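PDB 3WVN: Non-ribosomal peptide synthetase from Streptomyces halstedii, which belongs to the ANL superfamily of AMP-binding enzymes and binds a molecule of aspartic acid in a pocket of its single modelled chain. Local coordinates for residues Y340-C345 / M421-G426; T370-L375 / G429-D434; R347-P352 / D361-P366. All coordinates share one frame; numbering follows the deposited sequence.

Contact 1: Y340-C345 / M421-G426; sequences YGQTEC and MRLHTG. With ASP (aspartic acid), chain C.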
loop_
_atom_site.group_PDB
_atom_site.type_symbol
_atom_site.label_atom_id
_atom_site.label_comp_id
_atom_site.label_asym_id
_atom_site.label_seq_id
_atom_site.Cartn_x
_atom_site.Cartn_y
_atom_site.Cartn_z
ATOM N N TYR A 340 9.400 -7.011 -7.857
ATOM C CA TYR A 340 9.874 -5.761 -8.429
ATOM C C TYR A 340 8.652 -4.974 -8.854
ATOM O O TYR A 340 7.705 -5.501 -9.426
ATOM C CB TYR A 340 10.819 -6.046 -9.611
ATOM C CG TYR A 340 10.835 -4.999 -10.703
ATOM C CD1 TYR A 340 11.353 -3.720 -10.456
ATOM C CD2 TYR A 340 10.379 -5.294 -11.986
ATOM C CE1 TYR A 340 11.421 -2.784 -11.451
ATOM C CE2 TYR A 340 10.435 -4.347 -13.008
ATOM C CZ TYR A 340 10.945 -3.089 -12.727
ATOM O OH TYR A 340 10.957 -2.140 -13.732
ATOM N N GLY A 341 8.677 -3.674 -8.613
ATOM C CA GLY A 341 7.558 -2.848 -9.037
ATOM C C GLY A 341 7.891 -1.396 -9.101
ATOM O O GLY A 341 8.937 -0.963 -8.624
ATOM N N GLN A 342 6.952 -0.653 -9.683
ATOM C CA GLN A 342 6.913 0.800 -9.572
ATOM C C GLN A 342 5.544 1.217 -9.145
ATOM O O GLN A 342 4.551 0.522 -9.429
ATOM C CB GLN A 342 7.188 1.430 -10.932
ATOM C CG GLN A 342 8.548 1.137 -11.467
ATOM C CD GLN A 342 8.822 1.959 -12.685
ATOM O OE1 GLN A 342 7.909 2.404 -13.405
ATOM N NE2 GLN A 342 10.084 2.183 -12.931
ATOM N N THR A 343 5.464 2.402 -8.555
ATOM C CA THR A 343 4.203 2.876 -8.058
ATOM C C THR A 343 3.252 3.092 -9.244
ATOM O O THR A 343 2.047 2.868 -9.135
ATOM C CB THR A 343 4.366 4.158 -7.228
ATOM O OG1 THR A 343 5.103 3.848 -6.063
ATOM C CG2 THR A 343 3.006 4.684 -6.789
ATOM N N GLU A 344 3.831 3.414 -10.393
ATOM C CA GLU A 344 3.084 3.651 -11.653
ATOM C C GLU A 344 2.118 2.524 -12.036
ATOM O O GLU A 344 1.156 2.777 -12.760
ATOM C CB GLU A 344 4.085 3.832 -12.787
ATOM C CG GLU A 344 4.753 5.189 -12.859
ATOM C CD GLU A 344 5.854 5.452 -11.823
ATOM O OE1 GLU A 344 6.149 4.614 -10.926
ATOM O OE2 GLU A 344 6.410 6.569 -11.879
ATOM N N CYS A 345 2.405 1.281 -11.615
ATOM C CA CYS A 345 1.458 0.171 -11.812
ATOM C C CYS A 345 1.392 -0.733 -10.595
ATOM O O CYS A 345 1.042 -1.914 -10.726
ATOM C CB CYS A 345 1.843 -0.652 -13.025
ATOM S SG CYS A 345 3.444 -1.460 -12.906
ATOM N N MET A 421 -1.823 3.451 -22.046
ATOM C CA MET A 421 -2.044 2.021 -21.805
ATOM C C MET A 421 -0.761 1.156 -21.819
ATOM O O MET A 421 -0.862 0.014 -21.465
ATOM C CB MET A 421 -3.092 1.416 -22.786
ATOM C CG MET A 421 -2.540 0.896 -24.108
ATOM S SD MET A 421 -3.771 0.220 -25.274
ATOM C CE MET A 421 -4.557 1.686 -25.953
ATOM N N ARG A 422 0.418 1.654 -22.218
ATOM C CA ARG A 422 1.663 0.928 -21.932
ATOM C C ARG A 422 2.577 1.762 -21.032
ATOM O O ARG A 422 2.854 2.921 -21.323
ATOM C CB ARG A 422 2.396 0.530 -23.194
ATOM C CG ARG A 422 3.853 0.138 -22.967
ATOM C CD ARG A 422 4.478 -0.699 -24.089
ATOM N NE ARG A 422 3.556 -0.856 -25.204
ATOM C CZ ARG A 422 2.937 -1.973 -25.552
ATOM N NH1 ARG A 422 3.161 -3.123 -24.922
ATOM N NH2 ARG A 422 2.101 -1.939 -26.584
ATOM N N LEU A 423 3.031 1.166 -19.937
ATOM C CA LEU A 423 3.932 1.841 -19.002
ATOM C C LEU A 423 5.325 1.545 -19.411
ATOM O O LEU A 423 5.701 0.378 -19.487
ATOM C CB LEU A 423 3.735 1.337 -17.549
ATOM C CG LEU A 423 4.772 1.802 -16.508
ATOM C CD1 LEU A 423 4.682 3.311 -16.314
ATOM C CD2 LEU A 423 4.643 1.055 -15.176
ATOM N N HIS A 424 6.112 2.602 -19.628
ATOM C CA HIS A 424 7.536 2.473 -19.944
ATOM C C HIS A 424 8.260 2.793 -18.661
ATOM O O HIS A 424 8.157 3.902 -18.145
ATOM C CB HIS A 424 7.931 3.462 -21.050
ATOM C CG HIS A 424 7.353 3.111 -22.383
ATOM N ND1 HIS A 424 8.120 2.712 -23.466
ATOM C CD2 HIS A 424 6.061 3.042 -22.788
ATOM C CE1 HIS A 424 7.324 2.466 -24.493
ATOM N NE2 HIS A 424 6.072 2.647 -24.106
ATOM N N THR A 425 8.963 1.817 -18.135
ATOM C CA THR A 425 9.498 1.932 -16.806
ATOM C C THR A 425 10.798 2.712 -16.725
ATOM O O THR A 425 11.206 3.116 -15.646
ATOM C CB THR A 425 9.822 0.537 -16.227
ATOM O OG1 THR A 425 10.876 -0.084 -16.978
ATOM C CG2 THR A 425 8.576 -0.339 -16.193
ATOM N N GLY A 426 11.497 2.821 -17.856
ATOM C CA GLY A 426 12.876 3.231 -17.873
ATOM C C GLY A 426 13.821 2.271 -17.184
ATOM O O GLY A 426 14.964 2.645 -16.972
HETATM N N ASP C . 5.542 -0.107 -5.635
HETATM C CA ASP C . 6.570 -1.224 -5.636
HETATM C C ASP C . 6.036 -2.548 -5.126
HETATM O O ASP C . 5.141 -2.550 -4.230
HETATM C CB ASP C . 7.808 -0.844 -4.825
HETATM C CG ASP C . 8.302 0.617 -5.115
HETATM O OD1 ASP C . 9.202 1.090 -4.373
HETATM O OD2 ASP C . 7.779 1.285 -6.050
HETATM O OXT ASP C . 6.535 -3.603 -5.602
#
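The flat carboxamide of Gln342 meets Thr425 in two ways: Thr425 CB sits obliquely beyond the OE1/NE2 end of the amide, out of its plane, and Thr425 O lies at the NE2 edge, close to that plane. Gln342 NE2 donates to Thr425 O over 3.1 Å, on a lone pair in the carbonyl plane and with an N-H...O angle of 156°. With CG beside the backbone N (chi1 -63°) and the chain extended beyond it, the amide is carried out to the strand. The ring of Tyr340, which meets Phe439 edge-to-face, touches Thr425 only through its hydroxyl: Tyr340 OH is 3.8 Å from Thr425 CB, while its hydrogen bond goes to Asp427. Thr425 OG1 is likewise held outside the contact, by Ile390 O and Asp427 N.

The apolar half centres on Leu423. Both its methyls face Glu344 CB, which is 3.6 Å from Leu423 CD1, and Leu423 CD2 also packs 3.6 Å from Cys345 SG. Glu344 then bends (chi2 76°) so that its carboxylate leads away, and OE2 is hydrogen-bonded to Tyr401 OH.

Gly341, Gln342 and Thr343 line the aspartic acid pocket; Thr343 OG1 is bonded to Asp246 on the ligand side and takes no part in the contact with the strand. One hydrogen bond, which fixes the Gln342 amide, and leucine packing thus join the pocket loop to strand 423-425, beside the bonds of Glu344 to Tyr401 and Tyr412.

Contact 2: T370-L375 / G429-D434; sequences TTIEIL and GHLDED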
loop_
_atom_site.group_PDB
_atom_site.type_symbol
_atom_site.label_atom_id
_atom_site.label_comp_id
_atom_site.label_asym_id
_atom_site.label_seq_id
_atom_site.Cartn_x
_atom_site.Cartn_y
_atom_site.Cartn_z
ATOM N N THR A 370 -1.384 -9.703 -16.440
ATOM C CA THR A 370 -0.650 -8.565 -16.970
ATOM C C THR A 370 0.410 -9.065 -17.930
ATOM O O THR A 370 0.685 -10.225 -17.974
ATOM C CB THR A 370 0.068 -7.776 -15.846
ATOM O OG1 THR A 370 1.142 -8.567 -15.295
ATOM C CG2 THR A 370 -0.893 -7.469 -14.738
ATOM N N THR A 371 1.015 -8.171 -18.695
ATOM C CA THR A 371 2.084 -8.538 -19.621
ATOM C C THR A 371 3.283 -7.648 -19.453
ATOM O O THR A 371 3.158 -6.427 -19.309
ATOM C CB THR A 371 1.612 -8.357 -21.079
ATOM O OG1 THR A 371 0.293 -8.883 -21.184
ATOM C CG2 THR A 371 2.558 -9.097 -22.058
ATOM N N ILE A 372 4.441 -8.264 -19.509
ATOM C CA ILE A 372 5.678 -7.554 -19.680
ATOM C C ILE A 372 6.246 -7.804 -21.065
ATOM O O ILE A 372 6.348 -8.967 -21.500
ATOM C CB ILE A 372 6.714 -8.083 -18.705
ATOM C CG1 ILE A 372 6.275 -7.742 -17.269
ATOM C CG2 ILE A 372 8.061 -7.411 -18.972
ATOM C CD1 ILE A 372 7.133 -8.384 -16.218
ATOM N N GLU A 373 6.626 -6.732 -21.766
ATOM C CA GLU A 373 7.484 -6.898 -22.934
ATOM C C GLU A 373 8.629 -5.904 -22.997
ATOM O O GLU A 373 8.585 -4.786 -22.458
ATOM C CB GLU A 373 6.758 -6.872 -24.295
ATOM C CG GLU A 373 5.275 -7.152 -24.339
ATOM C CD GLU A 373 4.502 -5.863 -24.457
ATOM O OE1 GLU A 373 4.820 -4.879 -23.715
ATOM O OE2 GLU A 373 3.601 -5.815 -25.316
ATOM N N ILE A 374 9.633 -6.371 -23.722
ATOM C CA ILE A 374 10.912 -5.742 -23.881
ATOM C C ILE A 374 10.949 -5.111 -25.308
ATOM O O ILE A 374 10.487 -5.721 -26.287
ATOM C CB ILE A 374 12.010 -6.796 -23.642
ATOM C CG1 ILE A 374 11.657 -7.678 -22.451
ATOM C CG2 ILE A 374 13.372 -6.144 -23.472
ATOM C CD1 ILE A 374 11.435 -6.863 -21.204
ATOM N N LEU A 375 11.402 -3.851 -25.369
ATOM C CA LEU A 375 11.381 -2.992 -26.570
ATOM C C LEU A 375 12.733 -2.270 -26.797
ATOM O O LEU A 375 13.112 -1.938 -27.945
ATOM C CB LEU A 375 10.244 -1.961 -26.450
ATOM C CG LEU A 375 8.825 -2.415 -26.002
ATOM C CD1 LEU A 375 7.764 -1.348 -26.265
ATOM C CD2 LEU A 375 8.395 -3.704 -26.677
ATOM N N GLY A 429 16.161 -4.535 -19.223
ATOM C CA GLY A 429 16.422 -5.933 -18.937
ATOM C C GLY A 429 15.886 -6.844 -20.017
ATOM O O GLY A 429 15.536 -6.406 -21.111
ATOM N N HIS A 430 15.762 -8.105 -19.675
ATOM C CA HIS A 430 15.299 -9.076 -20.653
ATOM C C HIS A 430 14.401 -10.128 -20.008
ATOM O O HIS A 430 14.442 -10.344 -18.810
ATOM C CB HIS A 430 16.529 -9.719 -21.329
ATOM C CG HIS A 430 17.365 -10.544 -20.397
ATOM N ND1 HIS A 430 18.345 -9.998 -19.598
ATOM C CD2 HIS A 430 17.371 -11.880 -20.151
ATOM C CE1 HIS A 430 18.937 -10.967 -18.915
ATOM N NE2 HIS A 430 18.363 -12.119 -19.228
ATOM N N LEU A 431 13.573 -10.754 -20.829
ATOM C CA LEU A 431 12.864 -11.972 -20.438
ATOM C C LEU A 431 13.653 -13.183 -20.871
ATOM O O LEU A 431 14.222 -13.185 -21.956
ATOM C CB LEU A 431 11.531 -11.990 -21.107
ATOM C CG LEU A 431 10.619 -10.878 -20.633
ATOM C CD1 LEU A 431 9.261 -11.017 -21.304
ATOM C CD2 LEU A 431 10.472 -10.877 -19.129
ATOM N N ASP A 432 13.727 -14.213 -20.050
ATOM C CA ASP A 432 14.182 -15.528 -20.572
ATOM C C ASP A 432 13.042 -16.226 -21.315
ATOM O O ASP A 432 11.934 -15.695 -21.432
ATOM C CB ASP A 432 14.822 -16.410 -19.474
ATOM C CG ASP A 432 13.834 -16.941 -18.466
ATOM O OD1 ASP A 432 12.610 -16.894 -18.703
ATOM O OD2 ASP A 432 14.293 -17.414 -17.396
ATOM N N GLU A 433 13.314 -17.438 -21.792
ATOM C CA GLU A 433 12.363 -18.255 -22.592
ATOM C C GLU A 433 11.011 -18.464 -21.892
ATOM O O GLU A 433 9.925 -18.397 -22.532
ATOM C CB GLU A 433 12.998 -19.623 -22.920
ATOM C CG GLU A 433 14.287 -19.611 -23.767
ATOM C CD GLU A 433 15.440 -18.787 -23.166
ATOM O OE1 GLU A 433 15.552 -18.682 -21.917
ATOM O OE2 GLU A 433 16.254 -18.234 -23.943
ATOM N N ASP A 434 11.081 -18.613 -20.560
ATOM C CA ASP A 434 9.949 -19.000 -19.737
ATOM C C ASP A 434 9.066 -17.818 -19.330
ATOM O O ASP A 434 7.938 -17.973 -18.825
ATOM C CB ASP A 434 10.482 -19.797 -18.524
ATOM C CG ASP A 434 10.864 -21.242 -18.890
ATOM O OD1 ASP A 434 10.014 -21.902 -19.542
ATOM O OD2 ASP A 434 11.965 -21.734 -18.536
#
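Just beyond Leu431, which packs against Ile372 and Ile374, Asp432 OD1 is gripped by several backbone N-H groups. Asp434 N reaches it over 3.0 Å from above the carboxylate plane, at a bent N-H...O angle of 131°, closing an Asx turn; Phe436 N donates to the same oxygen and Gly435 N does so weakly. The other oxygen, OD2, is bonded to Tyr438 OH, and the turn ends strand 427-431.

That strand and strand 371-374 share no hydrogen bond. Both pair antiparallel with strand 388-393, and the directions of 371-374 and 429-431 differ by 119°; they face each other through side chains, consistent with the curled sheet of the distorted beta barrel in ANL N-terminal domains. Ile374 makes the closest approach: its CG2 methyl presses on Gly429 O at 3.2 Å, and its CG1 lies 3.8 Å from Leu431 CG. A bend at chi2 (-57°) folds Ile374 CD1 back between the same two partners. Two residues earlier, Ile372 O lies 3.6 Å from Leu431 CD1, and Leu431 CD2 stands 4.2 Å from Ile372 CG2. Leu437, from the neighbouring strand 437-439, touches both Ile372 and Leu431.

Contact 3: R347-P352 / D361-P366; sequences RISIMP and DSVGLP. With ASP (aspartic acid), chain C.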
loop_
_atom_site.group_PDB
_atom_site.type_symbol
_atom_site.label_atom_id
_atom_site.label_comp_id
_atom_site.label_asym_id
_atom_site.label_seq_id
_atom_site.Cartn_x
_atom_site.Cartn_y
_atom_site.Cartn_z
ATOM N N ARG A 347 2.890 -2.938 -8.910
ATOM C CA ARG A 347 3.913 -3.976 -8.955
ATOM C C ARG A 347 3.975 -4.613 -10.334
ATOM O O ARG A 347 3.005 -4.586 -11.065
ATOM C CB ARG A 347 3.658 -4.975 -7.856
ATOM C CG ARG A 347 4.734 -6.044 -7.716
ATOM C CD ARG A 347 4.578 -6.790 -6.375
ATOM N NE ARG A 347 4.888 -5.841 -5.336
ATOM C CZ ARG A 347 4.429 -5.874 -4.097
ATOM N NH1 ARG A 347 3.635 -6.840 -3.671
ATOM N NH2 ARG A 347 4.787 -4.912 -3.257
ATOM N N ILE A 348 5.144 -5.117 -10.701
ATOM C CA ILE A 348 5.386 -5.564 -12.050
ATOM C C ILE A 348 5.615 -7.079 -12.130
ATOM O O ILE A 348 4.976 -7.755 -12.957
ATOM C CB ILE A 348 6.580 -4.830 -12.628
ATOM C CG1 ILE A 348 6.200 -3.375 -12.852
ATOM C CG2 ILE A 348 7.027 -5.466 -13.937
ATOM C CD1 ILE A 348 7.389 -2.497 -13.140
ATOM N N SER A 349 6.467 -7.599 -11.263
ATOM C CA SER A 349 6.760 -9.031 -11.235
ATOM C C SER A 349 6.894 -9.520 -9.798
ATOM O O SER A 349 7.345 -8.786 -8.923
ATOM C CB SER A 349 8.038 -9.320 -11.998
ATOM O OG SER A 349 9.157 -8.770 -11.299
ATOM N N ILE A 350 6.499 -10.779 -9.600
ATOM C CA ILE A 350 6.715 -11.553 -8.367
ATOM C C ILE A 350 7.322 -12.917 -8.745
ATOM O O ILE A 350 6.831 -13.601 -9.670
ATOM C CB ILE A 350 5.397 -11.790 -7.614
ATOM C CG1 ILE A 350 4.799 -10.433 -7.174
ATOM C CG2 ILE A 350 5.637 -12.660 -6.426
ATOM C CD1 ILE A 350 3.464 -10.583 -6.482
ATOM N N MET A 351 8.346 -13.336 -7.996
ATOM C CA MET A 351 8.871 -14.716 -8.085
ATOM C C MET A 351 7.948 -15.585 -7.279
ATOM O O MET A 351 7.702 -15.341 -6.107
ATOM C CB MET A 351 10.256 -14.835 -7.492
ATOM C CG MET A 351 10.894 -16.191 -7.749
ATOM S SD MET A 351 11.036 -16.547 -9.543
ATOM C CE MET A 351 12.547 -15.703 -9.867
ATOM N N PRO A 352 7.348 -16.579 -7.916
ATOM C CA PRO A 352 6.499 -17.406 -7.090
ATOM C C PRO A 352 7.221 -17.958 -5.869
ATOM O O PRO A 352 8.282 -18.560 -6.017
ATOM C CB PRO A 352 6.116 -18.551 -8.050
ATOM C CG PRO A 352 6.078 -17.881 -9.374
ATOM C CD PRO A 352 7.177 -16.861 -9.352
ATOM N N ASP A 361 18.980 -14.555 -10.363
ATOM C CA ASP A 361 19.012 -13.181 -10.850
ATOM C C ASP A 361 17.663 -12.564 -11.249
ATOM O O ASP A 361 17.623 -11.417 -11.673
ATOM C CB ASP A 361 19.992 -13.088 -12.028
ATOM C CG ASP A 361 21.426 -13.224 -11.575
ATOM O OD1 ASP A 361 21.709 -12.867 -10.398
ATOM O OD2 ASP A 361 22.257 -13.685 -12.381
ATOM N N SER A 362 16.574 -13.299 -11.130
ATOM C CA SER A 362 15.299 -12.815 -11.681
ATOM C C SER A 362 14.488 -12.133 -10.594
ATOM O O SER A 362 14.532 -12.473 -9.444
ATOM C CB SER A 362 14.504 -14.019 -12.281
ATOM O OG SER A 362 13.223 -13.693 -12.781
ATOM N N VAL A 363 13.701 -11.176 -11.003
ATOM C CA VAL A 363 12.668 -10.607 -10.140
ATOM C C VAL A 363 11.270 -11.232 -10.428
ATOM O O VAL A 363 10.213 -10.709 -10.006
ATOM C CB VAL A 363 12.657 -9.087 -10.240
ATOM C CG1 VAL A 363 13.948 -8.491 -9.590
ATOM C CG2 VAL A 363 12.528 -8.580 -11.659
ATOM N N GLY A 364 11.290 -12.375 -11.113
ATOM C CA GLY A 364 10.115 -13.259 -11.161
ATOM C C GLY A 364 9.308 -13.117 -12.422
ATOM O O GLY A 364 9.831 -12.704 -13.480
ATOM N N LEU A 365 8.024 -13.493 -12.321
ATOM C CA LEU A 365 7.104 -13.454 -13.452
ATOM C C LEU A 365 6.139 -12.257 -13.399
ATOM O O LEU A 365 5.804 -11.783 -12.314
ATOM C CB LEU A 365 6.256 -14.745 -13.439
ATOM C CG LEU A 365 7.093 -16.026 -13.649
ATOM C CD1 LEU A 365 6.382 -17.230 -13.122
ATOM C CD2 LEU A 365 7.408 -16.238 -15.104
ATOM N N PRO A 366 5.550 -11.880 -14.553
ATOM C CA PRO A 366 4.511 -10.884 -14.502
ATOM C C PRO A 366 3.391 -11.182 -13.517
ATOM O O PRO A 366 3.080 -12.336 -13.233
ATOM C CB PRO A 366 3.945 -10.864 -15.927
ATOM C CG PRO A 366 4.941 -11.561 -16.750
ATOM C CD PRO A 366 5.670 -12.499 -15.887
HETATM N N ASP C . 5.542 -0.107 -5.635
HETATM C CA ASP C . 6.570 -1.224 -5.636
HETATM C C ASP C . 6.036 -2.548 -5.126
HETATM O O ASP C . 5.141 -2.550 -4.230
HETATM C CB ASP C . 7.808 -0.844 -4.825
HETATM C CG ASP C . 8.302 0.617 -5.115
HETATM O OD1 ASP C . 9.202 1.090 -4.373
HETATM O OD2 ASP C . 7.779 1.285 -6.050
HETATM O OXT ASP C . 6.535 -3.603 -5.602
#
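Backbone bonds between Ile350 and Leu365 form the core of this hairpin. They are an antiparallel hydrogen-bonded pair, with Ile350 N donating to Leu365 O over 3.0 Å and Leu365 N to Ile350 O over 2.9 Å. Next to it, Ser349 and Pro366 make a non-hydrogen-bonded pair whose side chains diverge. Two CA-H...O contacts add to the pairing: Ser349 CA lies 3.1 Å from Leu365 O, which thus takes two donors, and Pro366 CA approaches Ile348 O.

Side-chain hydroxyls supply further polar links. Ser349 OG, set between its backbone N and carbonyl carbon (chi1 68°), donates to Val363 O at 2.6 Å from well above the carbonyl plane (59° out of it). Ser362 OG accepts from Gly364 N in an ST turn and is also bonded to Leu437 O. The turn ends on Gly364, whose CA packs directly against Met351 CA, backbone on backbone.

Apolar packing involves Met351, Pro352 and Leu365. Bends at chi2 and chi3 swing the Met351 thioether across Gly364 CA, bringing Met351 CE 3.5 Å from Ser362 CB. Pro352 CG meets Leu365 CD1 at 3.8 Å, the two side chains crossing at about a right angle.

The ligand is held by a further pair of hydrogen bonds, in which Arg347 meets the alpha-carboxylate of the aspartic acid edge-on. Arg347 NE donates to its OXT over 2.8 Å, almost straight at 166°, and Arg347 NH2 to its O over 2.6 Å; Phe247 makes a cation-pi contact with the same guanidinium. Where the hairpin strand follows Arg347, Ile348 and Ser349 both face Tyr340, a classic beta bulge directly after this arginine of the aspartic acid pocket.

Overall arrangement
From the N terminus, the chain leaves strand 335-340 through the pocket loop 340-345, which opens contact 1. Contact 3 closes first, as a short hairpin loop between 347-352 and 361-366, nested wholly inside the loop of contact 1. Next, 370-375 opens contact 2, before 421-426 returns to close contact 1; 429-434 then closes contact 2, so contacts 1 and 2 cross. Contacts 1 and 3 share the aspartic acid. A salt bridge from Arg422 NH1 to Glu373 OE1 (2.7 Å) joins contacts 1 and 2, and Ile372 packs on Ile348 and Pro366 between contacts 2 and 3. Together they tie the pocket to the curled part of the sheet.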